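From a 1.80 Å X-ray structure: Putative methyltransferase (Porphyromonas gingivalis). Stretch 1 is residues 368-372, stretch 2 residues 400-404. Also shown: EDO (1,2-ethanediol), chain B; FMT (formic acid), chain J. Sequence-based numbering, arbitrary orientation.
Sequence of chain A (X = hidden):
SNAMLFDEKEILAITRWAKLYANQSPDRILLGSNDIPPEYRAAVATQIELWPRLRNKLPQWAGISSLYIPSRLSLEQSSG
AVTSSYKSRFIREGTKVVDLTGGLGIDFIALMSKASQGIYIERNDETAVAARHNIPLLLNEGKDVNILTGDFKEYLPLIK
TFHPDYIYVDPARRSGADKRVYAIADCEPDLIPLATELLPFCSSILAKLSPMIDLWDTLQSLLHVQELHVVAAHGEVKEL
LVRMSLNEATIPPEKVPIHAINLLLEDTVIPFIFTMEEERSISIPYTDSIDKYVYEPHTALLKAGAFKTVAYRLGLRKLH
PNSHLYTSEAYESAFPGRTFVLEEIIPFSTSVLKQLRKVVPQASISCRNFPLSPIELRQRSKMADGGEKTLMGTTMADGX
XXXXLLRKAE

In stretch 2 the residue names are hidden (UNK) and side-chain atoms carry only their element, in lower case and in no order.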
ATOM      1  N   ARG A 368     -22.117   3.252   5.050  1.00  8.68           N
ATOM      2  CA  ARG A 368     -21.279   4.230   5.762  1.00  9.30           C
ATOM      3  C   ARG A 368     -22.071   4.733   6.937  1.00  9.82           C
ATOM      4  O   ARG A 368     -22.815   5.724   6.796  1.00 10.11           O
ATOM      5  CB  ARG A 368     -20.868   5.434   4.887  1.00 10.02           C
ATOM      6  CG  ARG A 368     -19.984   5.094   3.677  1.00 10.51           C
ATOM      7  CD  ARG A 368     -18.566   4.782   4.127  1.00 10.22           C
ATOM      8  NE  ARG A 368     -17.759   4.325   3.005  1.00 10.14           N
ATOM      9  CZ  ARG A 368     -16.602   3.701   3.130  1.00 15.51           C
ATOM     10  NH1 ARG A 368     -16.095   3.476   4.353  1.00 12.51           N
ATOM     11  NH2 ARG A 368     -15.944   3.311   2.033  1.00 16.37           N
ATOM     12  N   ASN A 369     -21.865   4.080   8.081  1.00  9.87           N
ATOM     13  CA  ASN A 369     -22.582   4.338   9.338  1.00 10.69           C
ATOM     14  C   ASN A 369     -24.040   3.865   9.242  1.00 10.23           C
ATOM     15  O   ASN A 369     -24.961   4.634   8.912  1.00 10.38           O
ATOM     16  CB  ASN A 369     -22.453   5.813   9.751  1.00 11.34           C
ATOM     17  CG  ASN A 369     -22.980   6.084  11.138  1.00 10.01           C
ATOM     18  OD1 ASN A 369     -23.179   5.152  11.931  1.00 13.11           O
ATOM     19  ND2 ASN A 369     -23.217   7.359  11.451  1.00  8.12           N
ATOM     20  N   PHE A 370     -24.225   2.566   9.485  1.00  9.85           N
ATOM     21  CA  PHE A 370     -25.499   1.913   9.220  1.00  9.63           C
ATOM     22  C   PHE A 370     -25.542   0.636  10.080  1.00 10.01           C
ATOM     23  O   PHE A 370     -24.490   0.003  10.274  1.00 10.00           O
ATOM     24  CB  PHE A 370     -25.611   1.570   7.723  1.00  9.78           C
ATOM     25  CG  PHE A 370     -27.006   1.300   7.269  1.00  8.66           C
ATOM     26  CD1 PHE A 370     -27.940   2.320   7.204  1.00  8.56           C
ATOM     27  CD2 PHE A 370     -27.395  -0.015   6.941  1.00  9.68           C
ATOM     28  CE1 PHE A 370     -29.274   2.035   6.801  1.00  6.80           C
ATOM     29  CE2 PHE A 370     -28.699  -0.305   6.528  1.00 11.15           C
ATOM     30  CZ  PHE A 370     -29.634   0.721   6.474  1.00  9.68           C
ATOM     31  N   PRO A 371     -26.739   0.243  10.555  1.00 10.12           N
ATOM     32  CA  PRO A 371     -26.759  -0.878  11.527  1.00 10.79           C
ATOM     33  C   PRO A 371     -26.575  -2.269  10.890  1.00 10.79           C
ATOM     34  O   PRO A 371     -26.371  -3.258  11.629  1.00 11.72           O
ATOM     35  CB  PRO A 371     -28.135  -0.748  12.174  1.00 11.31           C
ATOM     36  CG  PRO A 371     -28.996  -0.132  11.090  1.00 11.99           C
ATOM     37  CD  PRO A 371     -28.040   0.936  10.522  1.00 10.32           C
ATOM     38  N   LEU A 372     -26.679  -2.354   9.562  1.00  9.44           N
ATOM     39  CA  LEU A 372     -26.451  -3.634   8.863  1.00  9.22           C
ATOM     40  C   LEU A 372     -25.154  -3.556   8.067  1.00  9.38           C
ATOM     41  O   LEU A 372     -24.772  -2.468   7.638  1.00 10.09           O
ATOM     42  CB  LEU A 372     -27.600  -3.928   7.896  1.00  9.28           C
ATOM     43  CG  LEU A 372     -29.005  -4.042   8.554  1.00 11.68           C
ATOM     44  CD1 LEU A 372     -30.041  -4.211   7.466  1.00 12.28           C
ATOM     45  CD2 LEU A 372     -29.061  -5.166   9.575  1.00 10.79           C
ATOM     46  N   UNK A 400     -31.092  10.016  11.607  1.00  9.02           N
ATOM     47  CA  UNK A 400     -32.024   9.180  10.838  1.00  9.67           C
ATOM     48  C   UNK A 400     -31.261   8.292   9.861  1.00  9.58           C
ATOM     49  O   UNK A 400     -30.417   8.757   9.103  1.00  8.85           O
ATOM     50  c   UNK A 400     -36.156  12.154  10.956  1.00 17.68           C
ATOM     51  c   UNK A 400     -35.045  11.548  10.131  1.00 16.46           C
ATOM     52  c   UNK A 400     -34.051  10.758  10.995  1.00 13.70           C
ATOM     53  c   UNK A 400     -33.056  10.008  10.076  1.00 10.75           C
ATOM     54  n   UNK A 400     -35.602  13.176  11.878  1.00 20.91           N
ATOM     55  N   UNK A 401     -31.583   6.997   9.894  1.00  8.70           N
ATOM     56  CA  UNK A 401     -30.968   6.053   9.004  1.00  9.19           C
ATOM     57  C   UNK A 401     -31.734   6.075   7.708  1.00  9.25           C
ATOM     58  O   UNK A 401     -32.997   6.073   7.711  1.00  8.66           O
ATOM     59  c   UNK A 401     -30.444   4.478  11.061  1.00 11.28           C
ATOM     60  c   UNK A 401     -28.349   4.938  12.561  1.00 16.08           C
ATOM     61  c   UNK A 401     -28.914   4.701  11.111  1.00 15.37           C
ATOM     62  c   UNK A 401     -31.040   4.627   9.622  1.00  9.29           C
ATOM     63  n   UNK A 401     -26.815   5.094  12.623  1.00 11.27           N
ATOM     64  N   UNK A 402     -30.989   6.014   6.606  1.00  9.56           N
ATOM     65  CA  UNK A 402     -31.582   6.102   5.268  1.00  9.25           C
ATOM     66  C   UNK A 402     -30.882   5.143   4.341  1.00  9.05           C
ATOM     67  O   UNK A 402     -29.733   4.746   4.589  1.00  8.76           O
ATOM     68  c   UNK A 402     -29.962   8.011   4.557  1.00  8.53           C
ATOM     69  c   UNK A 402     -31.454   7.553   4.676  1.00  8.80           C
ATOM     70  c   UNK A 402     -32.254   8.550   5.528  1.00  9.46           C
ATOM     71  N   UNK A 403     -31.564   4.812   3.246  1.00  9.22           N
ATOM     72  CA  UNK A 403     -30.938   4.155   2.095  1.00  9.65           C
ATOM     73  C   UNK A 403     -30.953   5.129   0.940  1.00 10.22           C
ATOM     74  O   UNK A 403     -31.987   5.791   0.661  1.00 10.93           O
ATOM     75  c   UNK A 403     -30.181   1.130   2.553  1.00 12.93           C
ATOM     76  c   UNK A 403     -31.726   2.869   1.688  1.00 10.17           C
ATOM     77  c   UNK A 403     -31.551   1.727   2.721  1.00 11.53           C
ATOM     78  c   UNK A 403     -32.593   0.623   2.506  1.00 12.63           C
ATOM     79  N   UNK A 404     -29.802   5.249   0.283  1.00  9.41           N
ATOM     80  CA  UNK A 404     -29.724   6.077  -0.937  1.00  9.37           C
ATOM     81  C   UNK A 404     -29.587   5.178  -2.139  1.00  9.52           C
ATOM     82  O   UNK A 404     -28.752   4.260  -2.152  1.00 10.36           O
ATOM     83  c   UNK A 404     -28.509   7.023  -0.884  1.00  8.48           C
ATOM     84  c   UNK A 404     -26.948   8.648   0.246  1.00 12.85           C
ATOM     85  c   UNK A 404     -28.242   7.801   0.426  1.00 11.48           C
ATOM     86  c   UNK A 404     -29.458   8.707   0.732  1.00  9.91           C
TER
HETATM   87  C1  EDO B 501     -19.769   1.146   8.841  1.00 35.52           C
HETATM   88  O1  EDO B 501     -19.471   2.369   8.183  1.00 29.80           O
HETATM   89  C2  EDO B 501     -21.277   1.011   8.992  1.00 32.16           C
HETATM   90  O2  EDO B 501     -21.636   1.141  10.360  1.00 29.91           O
HETATM   91  C   FMT J 510     -24.087   7.420  14.968  1.00 38.69           C
HETATM   92  O1  FMT J 510     -24.912   7.324  14.057  1.00 38.13           O
HETATM   93  O2  FMT J 510     -22.887   7.154  14.853  1.00 38.81           O

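Position 400 carries five side-chain atoms, four carbons in an unbranched row ending in a nitrogen. The chain is out of reach of stretch 1: its nearest atom, CB, is 9.4 Å from CE1 of Phe-370, and its terminal nitrogen is hydrogen-bonded to a residue flanking one of the stretches. A linear four-carbon chain capped by nitrogen is lysine, Lys-400.

Position 401, where the strand begins, again has four carbons in a row and a terminal nitrogen, but here the CA-to-CB bond points toward stretch 1. The third carbon of the row lies 3.9 Å from CD of Pro-371, and CB lies 4.2 Å from CE1 of Phe-370. The nitrogen comes to 3.7 Å from OD1 of Asn-369, too far for a hydrogen bond. The same composition gives the same answer, Lys-401. Its chi1 and chi2 are both m, after which the chain runs on through two t torsions, carrying NZ past the proline to the asparagine.

Position 402 holds three side-chain carbons, one bearing the other two, so the fork is at CB itself. The CA-to-CB bond points away from stretch 1, and CB, the nearest side-chain atom, lies 6.3 Å from CE1 of Phe-370; contact is made instead by the backbone, whose O lies 3.5 Å from CE1 of Phe-370. Three carbons branched at CB identify Val-402.

Position 403 has four carbons, forked at the second. CA-to-CB points sideways, yet the end of the side chain comes nearer, and one terminal carbon reaches 4.0 Å from CZ of Phe-370. A fork one carbon beyond CB defines leucine, Leu-403, with chi1 m and chi2 t.

Position 404 repeats that four-carbon pattern, forked at the second, but is out of reach of stretch 1 and touches nothing there. It is Leu-404, buried like its predecessor.

The contact is modest, burying 235 Å² in all, and centres on the ring of Phe-370, which meets CB of Lys-401, the carbonyl of Val-402 and the methyl CD2 of Leu-403, all obliquely. The touching segments run nearly perpendicular, 96° apart, and no hydrogen bond joins them directly. The contact is one of van der Waals packing, with Phe-370 against Leu-403 as its apolar side-chain pair and the aliphatic part of Lys-401 lying against Pro-371. At the polar end, a formic acid molecule, probably from the crystallisation liquor, bridges the stretches: its O1 accepts a hydrogen bond from ND2 of Asn-369 at 3.1 Å and a weak one from NZ of Lys-401 at 3.3 Å.

Stretch 2 400-404: KKVLL
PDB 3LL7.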